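Local coordinates for protein cysteine synthase 3 (Entamoeba histolytica, PDB 6KR5) that catalyses the last step of cysteine synthesis, probably using pyridoxal phosphate to replace the acetate of O-acetylserine with sulfide, at residues N16-I21 with V61-I66; K47-C50 with S56-D59; S86-I91 with G310-S315. All blocks are in the same frame, centred on the assembly; numbering follows the deposited sequence.

The three contacts lie between the cofactor site and the subunit interface. Helix 58-72 joins interactions 1 and 2, whose centres are about 12 Å apart: its first turn carries the lysine bound to pyridoxal phosphate, its next turn the aromatic ring of interaction 1, and Ile21 CD1 packs 3.6 Å from Asp59 O. Interaction 3 lies about 12 Å from interaction 2, centre to centre, and reaches the cofactor from the start of helix 88-100, where Asn88 CB packs 3.4 Å from Ser56 OG. Interactions 1 and 3 do not touch, but both reach the second subunit. In interaction 1, the Ile21 side chain is about 13 Å from the cofactor.

Interaction 1 (N16-I21 with V61-I66); sequences NILETI and VGFNII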
ATOM      1  N   ASN B  16     -12.293 -11.363   5.777  1.00 19.30           N
ATOM      2  CA  ASN B  16     -11.003 -11.776   5.244  1.00 19.84           C
ATOM      3  C   ASN B  16     -10.499 -10.634   4.381  1.00 19.90           C
ATOM      4  O   ASN B  16     -11.215  -9.659   4.133  1.00 20.16           O
ATOM      5  CB  ASN B  16     -11.108 -13.066   4.438  1.00 20.50           C
ATOM      6  CG  ASN B  16     -12.121 -12.956   3.325  1.00 25.83           C
ATOM      7  OD1 ASN B  16     -11.942 -12.180   2.390  1.00 22.39           O
ATOM      8  ND2 ASN B  16     -13.211 -13.711   3.434  1.00 26.59           N
ATOM      9  N   ILE B  17      -9.263 -10.779   3.901  1.00 19.17           N
ATOM     10  CA  ILE B  17      -8.630  -9.671   3.192  1.00 21.17           C
ATOM     11  C   ILE B  17      -9.349  -9.365   1.885  1.00 20.91           C
ATOM     12  O   ILE B  17      -9.312  -8.225   1.413  1.00 17.97           O
ATOM     13  CB  ILE B  17      -7.126  -9.963   2.986  1.00 18.51           C
ATOM     14  CG1 ILE B  17      -6.372  -8.689   2.598  1.00 19.33           C
ATOM     15  CG2 ILE B  17      -6.884 -11.087   1.966  1.00 18.08           C
ATOM     16  CD1 ILE B  17      -6.414  -7.628   3.667  1.00 19.13           C
ATOM     17  N   LEU B  18     -10.022 -10.351   1.277  1.00 20.99           N
ATOM     18  CA  LEU B  18     -10.684 -10.079   0.006  1.00 18.18           C
ATOM     19  C   LEU B  18     -11.805  -9.062   0.169  1.00 18.06           C
ATOM     20  O   LEU B  18     -12.109  -8.315  -0.771  1.00 19.69           O
ATOM     21  CB  LEU B  18     -11.230 -11.370  -0.599  1.00 18.38           C
ATOM     22  CG  LEU B  18     -10.182 -12.457  -0.790  1.00 20.61           C
ATOM     23  CD1 LEU B  18     -10.805 -13.614  -1.558  1.00 19.67           C
ATOM     24  CD2 LEU B  18      -8.984 -11.921  -1.560  1.00 25.09           C
ATOM     25  N   GLU B  19     -12.423  -9.010   1.347  1.00 18.69           N
ATOM     26  CA  GLU B  19     -13.510  -8.066   1.576  1.00 20.28           C
ATOM     27  C   GLU B  19     -13.033  -6.626   1.673  1.00 19.81           C
ATOM     28  O   GLU B  19     -13.873  -5.720   1.668  1.00 22.78           O
ATOM     29  CB  GLU B  19     -14.281  -8.439   2.841  1.00 21.31           C
ATOM     30  CG  GLU B  19     -14.986  -9.782   2.697  1.00 22.46           C
ATOM     31  CD  GLU B  19     -16.077 -10.013   3.727  1.00 25.91           C
ATOM     32  OE1 GLU B  19     -16.058  -9.380   4.799  1.00 23.48           O
ATOM     33  OE2 GLU B  19     -16.966 -10.847   3.445  1.00 29.98           O
ATOM     34  N   THR B  20     -11.724  -6.390   1.779  1.00 19.47           N
ATOM     35  CA  THR B  20     -11.196  -5.027   1.758  1.00 19.62           C
ATOM     36  C   THR B  20     -10.866  -4.538   0.356  1.00 20.50           C
ATOM     37  O   THR B  20     -10.455  -3.384   0.207  1.00 20.06           O
ATOM     38  CB  THR B  20      -9.930  -4.880   2.619  1.00 19.73           C
ATOM     39  OG1 THR B  20      -8.820  -5.534   1.990  1.00 19.25           O
ATOM     40  CG2 THR B  20     -10.127  -5.429   4.024  1.00 20.06           C
ATOM     41  N   ILE B  21     -11.035  -5.378  -0.665  1.00 19.22           N
ATOM     42  CA  ILE B  21     -10.718  -4.968  -2.023  1.00 16.89           C
ATOM     43  C   ILE B  21     -11.707  -3.912  -2.488  1.00 21.45           C
ATOM     44  O   ILE B  21     -12.917  -4.002  -2.221  1.00 22.72           O
ATOM     45  CB  ILE B  21     -10.739  -6.186  -2.959  1.00 18.73           C
ATOM     46  CG1 ILE B  21      -9.592  -7.117  -2.618  1.00 18.52           C
ATOM     47  CG2 ILE B  21     -10.667  -5.765  -4.435  1.00 22.04           C
ATOM     48  CD1 ILE B  21      -9.647  -8.422  -3.410  1.00 21.07           C
ATOM     49  N   VAL B  61      -9.282  -7.511 -10.227  1.00 16.84           N
ATOM     50  CA  VAL B  61      -9.334  -8.376 -11.398  1.00 15.74           C
ATOM     51  C   VAL B  61      -9.077  -9.820 -10.998  1.00 18.22           C
ATOM     52  O   VAL B  61      -9.818 -10.729 -11.388  1.00 18.50           O
ATOM     53  CB  VAL B  61      -8.322  -7.898 -12.453  1.00 18.59           C
ATOM     54  CG1 VAL B  61      -8.220  -8.905 -13.610  1.00 18.73           C
ATOM     55  CG2 VAL B  61      -8.678  -6.482 -12.940  1.00 20.09           C
ATOM     56  N   GLY B  62      -8.009 -10.056 -10.234  1.00 19.06           N
ATOM     57  CA  GLY B  62      -7.724 -11.416  -9.803  1.00 19.19           C
ATOM     58  C   GLY B  62      -8.839 -11.974  -8.947  1.00 19.17           C
ATOM     59  O   GLY B  62      -9.229 -13.142  -9.090  1.00 20.05           O
ATOM     60  N   PHE B  63      -9.386 -11.138  -8.064  1.00 18.21           N
ATOM     61  CA  PHE B  63     -10.505 -11.564  -7.238  1.00 17.27           C
ATOM     62  C   PHE B  63     -11.700 -11.956  -8.090  1.00 19.82           C
ATOM     63  O   PHE B  63     -12.261 -13.043  -7.919  1.00 20.85           O
ATOM     64  CB  PHE B  63     -10.910 -10.456  -6.269  1.00 20.22           C
ATOM     65  CG  PHE B  63     -12.208 -10.739  -5.578  1.00 19.05           C
ATOM     66  CD1 PHE B  63     -12.252 -11.641  -4.525  1.00 21.91           C
ATOM     67  CD2 PHE B  63     -13.385 -10.151  -6.001  1.00 21.49           C
ATOM     68  CE1 PHE B  63     -13.445 -11.923  -3.884  1.00 23.78           C
ATOM     69  CE2 PHE B  63     -14.583 -10.440  -5.369  1.00 23.34           C
ATOM     70  CZ  PHE B  63     -14.611 -11.327  -4.319  1.00 21.42           C
ATOM     71  N   ASN B  64     -12.135 -11.078  -8.999  1.00 18.18           N
ATOM     72  CA  ASN B  64     -13.369 -11.395  -9.715  1.00 19.70           C
ATOM     73  C   ASN B  64     -13.189 -12.523 -10.723  1.00 19.83           C
ATOM     74  O   ASN B  64     -14.129 -13.299 -10.943  1.00 20.92           O
ATOM     75  CB  ASN B  64     -13.950 -10.171 -10.418  1.00 19.25           C
ATOM     76  CG  ASN B  64     -15.427 -10.348 -10.684  1.00 20.06           C
ATOM     77  OD1 ASN B  64     -16.202 -10.571  -9.743  1.00 23.29           O
ATOM     78  ND2 ASN B  64     -15.824 -10.316 -11.956  1.00 22.56           N
ATOM     79  N   ILE B  65     -12.024 -12.628 -11.368  1.00 18.28           N
ATOM     80  CA  ILE B  65     -11.790 -13.754 -12.279  1.00 17.85           C
ATOM     81  C   ILE B  65     -11.953 -15.075 -11.533  1.00 21.06           C
ATOM     82  O   ILE B  65     -12.637 -15.992 -11.999  1.00 20.46           O
ATOM     83  CB  ILE B  65     -10.400 -13.629 -12.930  1.00 20.67           C
ATOM     84  CG1 ILE B  65     -10.454 -12.598 -14.066  1.00 17.90           C
ATOM     85  CG2 ILE B  65      -9.903 -14.981 -13.429  1.00 20.64           C
ATOM     86  CD1 ILE B  65      -9.118 -12.241 -14.624  1.00 20.97           C
ATOM     87  N   ILE B  66     -11.372 -15.173 -10.341  1.00 19.24           N
ATOM     88  CA  ILE B  66     -11.437 -16.424  -9.595  1.00 21.54           C
ATOM     89  C   ILE B  66     -12.811 -16.618  -8.963  1.00 20.31           C
ATOM     90  O   ILE B  66     -13.380 -17.715  -9.024  1.00 23.00           O
ATOM     91  CB  ILE B  66     -10.309 -16.454  -8.554  1.00 20.57           C
ATOM     92  CG1 ILE B  66      -8.964 -16.531  -9.273  1.00 22.00           C
ATOM     93  CG2 ILE B  66     -10.470 -17.645  -7.630  1.00 22.30           C
ATOM     94  CD1 ILE B  66      -7.778 -16.220  -8.376  1.00 21.76           C
TER
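Phe63 reaches out from helix 58-72 and takes two aliphatic side chains of 16-21, one at the ring and one at its root. Leu18 comes up to the ring edge: its CD1 lies near the ring plane, 3.8 Å from Phe63 CD1, with Phe63 CE1 almost as close. Leu18 CB follows alongside at 4.0 Å from Phe63 CE1, so the leucine lies against the CD1-CE1 side of the ring. Ile21 meets the aromatic side chain obliquely and lower down; its CD1 is 3.7 Å from Phe63 CB and 4.1 Å from Phe63 CG. The phenylalanine can span both because its ring carbon CG stands anti to the backbone N (chi1 169°), which carries the ring off the helix toward 16-21. Ile21 has an extended end (chi2 174°), and that puts CD1 at the foot of the ring.

The contact is wholly apolar, and Leu18 and Ile21 are presented together by the 3-10 turn at 17-20. Ile21 N bonds back to Leu18 O at 3.1 Å, fixing the spacing of the two. The same turn is held at Ile17 O, which accepts both Thr20 N and Thr20 OG1; the hydroxyl arrives in the carbonyl plane, on a lone pair, at 2.8 Å between OG1 and O. At the start of the turn, Asn16 OD1 takes weak bonds from Leu18 N and Glu19 N.

Phe63 also meets the ring of Tyr67 one helical turn on and packs on Ile6 of the second subunit, while Thr20 O accepts from Asn7 ND2 of that subunit. The arrangement is that of an N-terminal loop laid on the lysine-bearing helix beside the dimer interface, in a fold type II pyridoxal-phosphate enzyme.

Interaction 2 (K47-C50 with S56-D59); sequences KLEC and SVKD. With PLP (pyridoxal-5'-phosphate), chain D.
In the pyridoxal phosphate site, the chain leaving strand 43-48 turns back onto the residues just ahead of the cofactor lysine, and Glu49 meets Val57 there. Glu49 CB lies 3.7 Å from Val57 N, and the next carbon, CG, is 3.9 Å from Val57 CB. The glutamate then bends at chi2 (-64°), which brings OE1 back over the valine to 3.8 Å from CG2. Its carboxylate is well occupied: OE1 takes Arg60 NE in a salt bridge and also Asn52 ND2, while OE2 bonds to Thr24 OG1.

Val57 has the cofactor on another side, with CG1 4.2 Å from C4 of the pyridoxal phosphate. This is the lysine-bearing helix start of the fold type II enzymes, where the residue after the valine is joined to the cofactor: Lys58 NZ to PLP C4A is 1.3 Å, consistent with an internal aldimine. The aldehyde oxygen O4A retained in the model overlaps the lysine end, and its position is doubtful.

Ser56 OG caps the turn into the helix by accepting Lys58 N at 3.0 Å, while Ser56 O takes Asp59 N. Asp59 OD2 reaches back to Met54 N in the intervening loop, and just past the strand, Cys50, modelled in two conformers, forms a disulfide with Cys309 in this entry.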
ATOM      1  N   LYS B  47      -8.172   8.460  -8.625  1.00 19.69           N
ATOM      2  CA  LYS B  47      -8.691   7.293  -7.920  1.00 19.24           C
ATOM      3  C   LYS B  47      -7.522   6.369  -7.614  1.00 20.20           C
ATOM      4  O   LYS B  47      -6.854   5.889  -8.532  1.00 20.03           O
ATOM      5  CB  LYS B  47      -9.751   6.567  -8.747  1.00 20.70           C
ATOM      6  CG  LYS B  47     -10.420   5.448  -7.951  1.00 23.13           C
ATOM      7  CD  LYS B  47     -11.751   5.040  -8.527  1.00 23.36           C
ATOM      8  CE  LYS B  47     -12.395   3.941  -7.683  1.00 23.83           C
ATOM      9  NZ  LYS B  47     -12.811   4.341  -6.299  1.00 21.40           N
ATOM     10  N   LEU B  48      -7.267   6.140  -6.324  1.00 20.73           N
ATOM     11  CA  LEU B  48      -6.008   5.538  -5.877  1.00 20.11           C
ATOM     12  C   LEU B  48      -6.182   4.035  -5.689  1.00 19.07           C
ATOM     13  O   LEU B  48      -6.485   3.556  -4.589  1.00 19.50           O
ATOM     14  CB  LEU B  48      -5.535   6.215  -4.601  1.00 20.44           C
ATOM     15  CG  LEU B  48      -5.478   7.726  -4.764  1.00 20.49           C
ATOM     16  CD1 LEU B  48      -4.967   8.335  -3.477  1.00 20.43           C
ATOM     17  CD2 LEU B  48      -4.563   8.083  -5.888  1.00 20.64           C
ATOM     18  N   GLU B  49      -5.926   3.281  -6.763  1.00 19.05           N
ATOM     19  CA  GLU B  49      -6.031   1.832  -6.675  1.00 18.59           C
ATOM     20  C   GLU B  49      -4.897   1.231  -5.859  1.00 19.04           C
ATOM     21  O   GLU B  49      -4.931   0.034  -5.546  1.00 19.77           O
ATOM     22  CB  GLU B  49      -6.107   1.239  -8.083  1.00 18.66           C
ATOM     23  CG  GLU B  49      -7.408   1.646  -8.780  1.00 18.68           C
ATOM     24  CD  GLU B  49      -8.627   1.084  -8.057  1.00 19.75           C
ATOM     25  OE1 GLU B  49      -8.659  -0.154  -7.891  1.00 20.24           O
ATOM     26  OE2 GLU B  49      -9.534   1.859  -7.666  1.00 20.20           O
ATOM     27  N   CYS B  50      -3.911   2.037  -5.475  1.00 20.12           N
ATOM     28  CA  CYS B  50      -2.907   1.580  -4.530  0.66 20.36           C
ATOM     29  C   CYS B  50      -3.498   1.258  -3.162  1.00 19.88           C
ATOM     30  O   CYS B  50      -2.832   0.599  -2.351  1.00 19.70           O
ATOM     31  CB  CYS B  50      -1.836   2.651  -4.395  0.66 20.78           C
ATOM     32  SG  CYS B  50      -0.517   2.189  -3.301  0.66 28.02           S
ATOM     33  N   SER B  56      -2.769  -2.676  -6.015  1.00 17.57           N
ATOM     34  CA  SER B  56      -2.998  -2.342  -7.411  1.00 19.46           C
ATOM     35  C   SER B  56      -4.423  -2.684  -7.796  1.00 17.00           C
ATOM     36  O   SER B  56      -5.122  -3.427  -7.107  1.00 18.16           O
ATOM     37  CB  SER B  56      -2.028  -3.057  -8.355  1.00 18.40           C
ATOM     38  OG  SER B  56      -2.561  -4.308  -8.783  1.00 18.53           O
ATOM     39  N   VAL B  57      -4.834  -2.116  -8.931  1.00 17.75           N
ATOM     40  CA  VAL B  57      -6.150  -2.385  -9.498  1.00 16.38           C
ATOM     41  C   VAL B  57      -6.356  -3.871  -9.753  1.00 20.21           C
ATOM     42  O   VAL B  57      -7.496  -4.354  -9.764  1.00 21.04           O
ATOM     43  CB  VAL B  57      -6.299  -1.546 -10.781  1.00 18.36           C
ATOM     44  CG1 VAL B  57      -5.297  -1.986 -11.826  1.00 19.60           C
ATOM     45  CG2 VAL B  57      -7.716  -1.606 -11.310  1.00 18.65           C
ATOM     46  N   LYS B  58      -5.271  -4.623  -9.954  1.00 18.26           N
ATOM     47  CA  LYS B  58      -5.419  -6.044 -10.256  1.00 17.02           C
ATOM     48  C   LYS B  58      -5.927  -6.859  -9.073  1.00 19.37           C
ATOM     49  O   LYS B  58      -6.324  -8.012  -9.275  1.00 19.32           O
ATOM     50  CB  LYS B  58      -4.099  -6.624 -10.759  1.00 19.30           C
ATOM     51  CG  LYS B  58      -3.618  -5.987 -12.056  1.00 18.93           C
ATOM     52  CD  LYS B  58      -4.692  -5.976 -13.138  1.00 20.01           C
ATOM     53  CE  LYS B  58      -4.059  -5.768 -14.496  1.00 22.37           C
ATOM     54  NZ  LYS B  58      -4.240  -4.344 -14.890  1.00 40.20           N
ATOM     55  N   ASP B  59      -5.939  -6.307  -7.860  1.00 18.59           N
ATOM     56  CA  ASP B  59      -6.653  -6.977  -6.774  1.00 20.42           C
ATOM     57  C   ASP B  59      -8.094  -7.247  -7.177  1.00 18.18           C
ATOM     58  O   ASP B  59      -8.645  -8.321  -6.901  1.00 18.74           O
ATOM     59  CB  ASP B  59      -6.650  -6.120  -5.506  1.00 19.50           C
ATOM     60  CG  ASP B  59      -5.337  -6.142  -4.757  1.00 21.72           C
ATOM     61  OD1 ASP B  59      -4.271  -6.283  -5.383  1.00 25.98           O
ATOM     62  OD2 ASP B  59      -5.390  -5.991  -3.516  1.00 19.25           O
TER
HETATM   63  N1  PLP D 401      -1.099   0.082 -14.819  1.00 18.00           N
HETATM   64  C2  PLP D 401      -0.799  -0.976 -14.005  1.00 18.83           C
HETATM   65  C2A PLP D 401       0.329  -0.827 -13.032  1.00 19.55           C
HETATM   66  C3  PLP D 401      -1.537  -2.143 -14.091  1.00 19.99           C
HETATM   67  O3  PLP D 401      -1.216  -3.188 -13.271  1.00 21.62           O
HETATM   68  C4  PLP D 401      -2.582  -2.238 -14.999  1.00 17.41           C
HETATM   69  C4A PLP D 401      -3.323  -3.514 -15.185  1.00 25.85           C
HETATM   70  O4A PLP D 401      -3.006  -4.516 -14.532  1.00 25.38           O
HETATM   71  C5  PLP D 401      -2.881  -1.151 -15.820  1.00 18.77           C
HETATM   72  C6  PLP D 401      -2.128  -0.004 -15.722  1.00 19.71           C
HETATM   73  C5A PLP D 401      -3.973  -1.199 -16.865  1.00 19.70           C
HETATM   74  O4P PLP D 401      -5.242  -1.533 -16.375  1.00 17.81           O
HETATM   75  P   PLP D 401      -6.172  -2.414 -17.336  1.00 18.62           P
HETATM   76  O1P PLP D 401      -6.198  -1.744 -18.698  1.00 18.11           O
HETATM   77  O2P PLP D 401      -5.548  -3.777 -17.438  1.00 19.28           O
HETATM   78  O3P PLP D 401      -7.517  -2.452 -16.706  1.00 17.87           O

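Interaction 3 (S86-I91 with G310-S315); sequences SGNTGI and GERYLS. With PLP (pyridoxal-5'-phosphate), chain D.
Ile91 lays its terminal methyl over one face of the Arg312 guanidinium. Ile91 CD1 sits 3.7 Å from Arg312 NH1 and 3.8 Å from Arg312 CZ, displaced toward the rim rather than centred on the group. Asn88, a turn earlier on the same helix, approaches the edge, somewhat tilted out of the guanidinium plane: Arg312 NH1 donates to Asn88 OD1 at 2.9 Å. The N-H...O angle is 144°, and the donor sits well above the carbonyl plane, off the lone pairs; the amide and guanidinium planes are 60° apart. Arg312 CD also lies 3.3 Å from Asn88 OD1, and the bend at chi3 (-79°) sets where the guanidinium goes from there.

The other half of the amide serves the cofactor. Asn88 ND2 donates an almost straight bond of 2.9 Å to PLP O3, and also bonds to Asp308 OD2. With OD1 held by the arginine, the rotation of the amide is set and its N-H groups are turned to the cofactor and the aspartate. Tyr313 OH shares Asp308 OD2 and lies 3.6 Å from the methyl carbon C2A of the pyridoxal phosphate, so both residues line the edge of the pyridine ring that carries O3 and the methyl group.

Arg312 has further partners: NH2 donates to Met54 O, and the group pairs with Glu311 of the second subunit, a bridge the two chains make reciprocally. The contact thus joins the N-terminal turn of helix 88-100, which follows strand 80-84 of the four-stranded parallel sheet, to the loop leaving strand 301-306 of the larger mixed sheet, with Arg116 of helix 114-122 packed against Ile91, Arg312 and Tyr313.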
ATOM      1  N   SER B  86       4.135 -11.260 -15.553  0.53 25.20           N
ATOM      2  CA  SER B  86       5.220 -10.805 -14.698  0.53 24.42           C
ATOM      3  C   SER B  86       4.817  -9.586 -13.875  0.53 28.30           C
ATOM      4  O   SER B  86       5.658  -9.018 -13.169  0.53 28.28           O
ATOM      5  CB  SER B  86       6.458 -10.494 -15.546  0.53 24.73           C
ATOM      6  OG  SER B  86       6.846 -11.616 -16.333  0.53 24.45           O
ATOM      7  N   GLY B  87       3.549  -9.181 -13.942  1.00 28.19           N
ATOM      8  CA  GLY B  87       3.111  -7.955 -13.306  1.00 27.78           C
ATOM      9  C   GLY B  87       2.036  -8.084 -12.249  1.00 24.73           C
ATOM     10  O   GLY B  87       1.924  -9.099 -11.558  1.00 24.75           O
ATOM     11  N   ASN B  88       1.228  -7.037 -12.114  1.00 21.39           N
ATOM     12  CA  ASN B  88       0.282  -6.980 -11.008  1.00 21.37           C
ATOM     13  C   ASN B  88      -0.799  -8.049 -11.106  1.00 20.00           C
ATOM     14  O   ASN B  88      -1.367  -8.435 -10.080  1.00 21.85           O
ATOM     15  CB  ASN B  88      -0.344  -5.594 -10.943  1.00 19.44           C
ATOM     16  CG  ASN B  88       0.623  -4.557 -10.445  1.00 21.28           C
ATOM     17  OD1 ASN B  88       1.489  -4.842  -9.610  1.00 22.37           O
ATOM     18  ND2 ASN B  88       0.482  -3.334 -10.943  1.00 20.38           N
ATOM     19  N   THR B  89      -1.131  -8.516 -12.315  1.00 19.88           N
ATOM     20  CA  THR B  89      -2.160  -9.547 -12.428  1.00 19.43           C
ATOM     21  C   THR B  89      -1.784 -10.783 -11.632  1.00 18.10           C
ATOM     22  O   THR B  89      -2.637 -11.390 -10.969  1.00 19.43           O
ATOM     23  CB  THR B  89      -2.371  -9.888 -13.894  1.00 19.70           C
ATOM     24  OG1 THR B  89      -2.917  -8.736 -14.539  1.00 23.67           O
ATOM     25  CG2 THR B  89      -3.333 -11.074 -14.061  1.00 22.14           C
ATOM     26  N   GLY B  90      -0.507 -11.159 -11.671  1.00 17.96           N
ATOM     27  CA  GLY B  90      -0.069 -12.302 -10.895  1.00 18.83           C
ATOM     28  C   GLY B  90      -0.286 -12.097  -9.411  1.00 17.34           C
ATOM     29  O   GLY B  90      -0.715 -13.013  -8.706  1.00 20.57           O
ATOM     30  N   ILE B  91      -0.004 -10.886  -8.921  1.00 17.63           N
ATOM     31  CA  ILE B  91      -0.212 -10.597  -7.501  1.00 19.00           C
ATOM     32  C   ILE B  91      -1.689 -10.700  -7.140  1.00 17.26           C
ATOM     33  O   ILE B  91      -2.058 -11.302  -6.128  1.00 19.67           O
ATOM     34  CB  ILE B  91       0.348  -9.209  -7.149  1.00 18.85           C
ATOM     35  CG1 ILE B  91       1.859  -9.181  -7.372  1.00 22.12           C
ATOM     36  CG2 ILE B  91      -0.029  -8.854  -5.727  1.00 20.85           C
ATOM     37  CD1 ILE B  91       2.445  -7.773  -7.236  1.00 22.49           C
ATOM     38  N   GLY B 310       4.111   3.919  -6.549  1.00 20.41           N
ATOM     39  CA  GLY B 310       5.486   4.055  -6.980  1.00 21.97           C
ATOM     40  C   GLY B 310       6.462   3.182  -6.223  1.00 20.73           C
ATOM     41  O   GLY B 310       7.541   2.888  -6.748  1.00 22.30           O
ATOM     42  N   GLU B 311       6.102   2.746  -5.008  1.00 21.62           N
ATOM     43  CA  GLU B 311       6.998   1.890  -4.236  1.00 23.99           C
ATOM     44  C   GLU B 311       7.310   0.597  -4.977  1.00 23.97           C
ATOM     45  O   GLU B 311       8.384   0.013  -4.789  1.00 26.67           O
ATOM     46  CB  GLU B 311       6.386   1.589  -2.866  1.00 24.55           C
ATOM     47  CG  GLU B 311       7.307   0.773  -1.961  1.00 30.11           C
ATOM     48  CD  GLU B 311       6.778   0.599  -0.549  1.00 33.32           C
ATOM     49  OE1 GLU B 311       5.624   0.994  -0.279  1.00 33.10           O
ATOM     50  OE2 GLU B 311       7.534   0.065   0.289  1.00 34.13           O
ATOM     51  N   ARG B 312       6.396   0.142  -5.828  1.00 22.35           N
ATOM     52  CA  ARG B 312       6.609  -1.041  -6.654  1.00 22.76           C
ATOM     53  C   ARG B 312       7.645  -0.818  -7.755  1.00 23.60           C
ATOM     54  O   ARG B 312       7.982  -1.769  -8.472  1.00 25.88           O
ATOM     55  CB  ARG B 312       5.266  -1.479  -7.249  1.00 26.98           C
ATOM     56  CG  ARG B 312       5.188  -2.941  -7.689  1.00 26.61           C
ATOM     57  CD  ARG B 312       3.765  -3.483  -7.600  1.00 25.68           C
ATOM     58  NE  ARG B 312       3.412  -3.829  -6.229  1.00 25.55           N
ATOM     59  CZ  ARG B 312       2.196  -4.209  -5.852  1.00 25.19           C
ATOM     60  NH1 ARG B 312       1.219  -4.294  -6.752  1.00 25.67           N
ATOM     61  NH2 ARG B 312       1.954  -4.491  -4.581  1.00 25.51           N
ATOM     62  N   TYR B 313       8.179   0.404  -7.895  1.00 21.33           N
ATOM     63  CA  TYR B 313       9.114   0.740  -8.960  1.00 23.06           C
ATOM     64  C   TYR B 313      10.434   1.279  -8.428  1.00 23.98           C
ATOM     65  O   TYR B 313      11.182   1.904  -9.181  1.00 24.50           O
ATOM     66  CB  TYR B 313       8.475   1.741  -9.925  1.00 23.27           C
ATOM     67  CG  TYR B 313       7.217   1.152 -10.486  1.00 23.16           C
ATOM     68  CD1 TYR B 313       7.262   0.272 -11.554  1.00 26.59           C
ATOM     69  CD2 TYR B 313       5.994   1.408  -9.890  1.00 20.69           C
ATOM     70  CE1 TYR B 313       6.112  -0.313 -12.028  1.00 24.61           C
ATOM     71  CE2 TYR B 313       4.842   0.838 -10.362  1.00 21.29           C
ATOM     72  CZ  TYR B 313       4.907  -0.025 -11.426  1.00 25.01           C
ATOM     73  OH  TYR B 313       3.757  -0.603 -11.897  1.00 23.60           O
ATOM     74  N   LEU B 314      10.745   1.034  -7.154  1.00 24.87           N
ATOM     75  CA  LEU B 314      12.004   1.531  -6.602  1.00 24.63           C
ATOM     76  C   LEU B 314      13.212   0.853  -7.229  1.00 29.42           C
ATOM     77  O   LEU B 314      14.313   1.415  -7.195  1.00 32.48           O
ATOM     78  CB  LEU B 314      12.029   1.329  -5.091  1.00 27.06           C
ATOM     79  CG  LEU B 314      10.949   2.063  -4.312  1.00 26.97           C
ATOM     80  CD1 LEU B 314      11.049   1.671  -2.842  1.00 33.31           C
ATOM     81  CD2 LEU B 314      11.086   3.561  -4.483  1.00 29.34           C
ATOM     82  N   SER B 315      13.031  -0.335  -7.802  1.00 25.28           N
ATOM     83  CA  SER B 315      14.096  -1.036  -8.498  1.00 29.80           C
ATOM     84  C   SER B 315      14.414  -0.437  -9.861  1.00 33.30           C
ATOM     85  O   SER B 315      15.391  -0.855 -10.490  1.00 39.84           O
ATOM     86  CB  SER B 315      13.716  -2.512  -8.654  1.00 32.92           C
ATOM     87  OG  SER B 315      12.425  -2.635  -9.231  1.00 37.61           O
TER
HETATM   88  N1  PLP D 401      -1.099   0.082 -14.819  1.00 18.00           N
HETATM   89  C2  PLP D 401      -0.799  -0.976 -14.005  1.00 18.83           C
HETATM   90  C2A PLP D 401       0.329  -0.827 -13.032  1.00 19.55           C
HETATM   91  C3  PLP D 401      -1.537  -2.143 -14.091  1.00 19.99           C
HETATM   92  O3  PLP D 401      -1.216  -3.188 -13.271  1.00 21.62           O
HETATM   93  C4  PLP D 401      -2.582  -2.238 -14.999  1.00 17.41           C
HETATM   94  C4A PLP D 401      -3.323  -3.514 -15.185  1.00 25.85           C
HETATM   95  O4A PLP D 401      -3.006  -4.516 -14.532  1.00 25.38           O
HETATM   96  C5  PLP D 401      -2.881  -1.151 -15.820  1.00 18.77           C
HETATM   97  C6  PLP D 401      -2.128  -0.004 -15.722  1.00 19.71           C
HETATM   98  C5A PLP D 401      -3.973  -1.199 -16.865  1.00 19.70           C
HETATM   99  O4P PLP D 401      -5.242  -1.533 -16.375  1.00 17.81           O
HETATM  100  P   PLP D 401      -6.172  -2.414 -17.336  1.00 18.62           P
HETATM  101  O1P PLP D 401      -6.198  -1.744 -18.698  1.00 18.11           O
HETATM  102  O2P PLP D 401      -5.548  -3.777 -17.438  1.00 19.28           O
HETATM  103  O3P PLP D 401      -7.517  -2.452 -16.706  1.00 17.87           O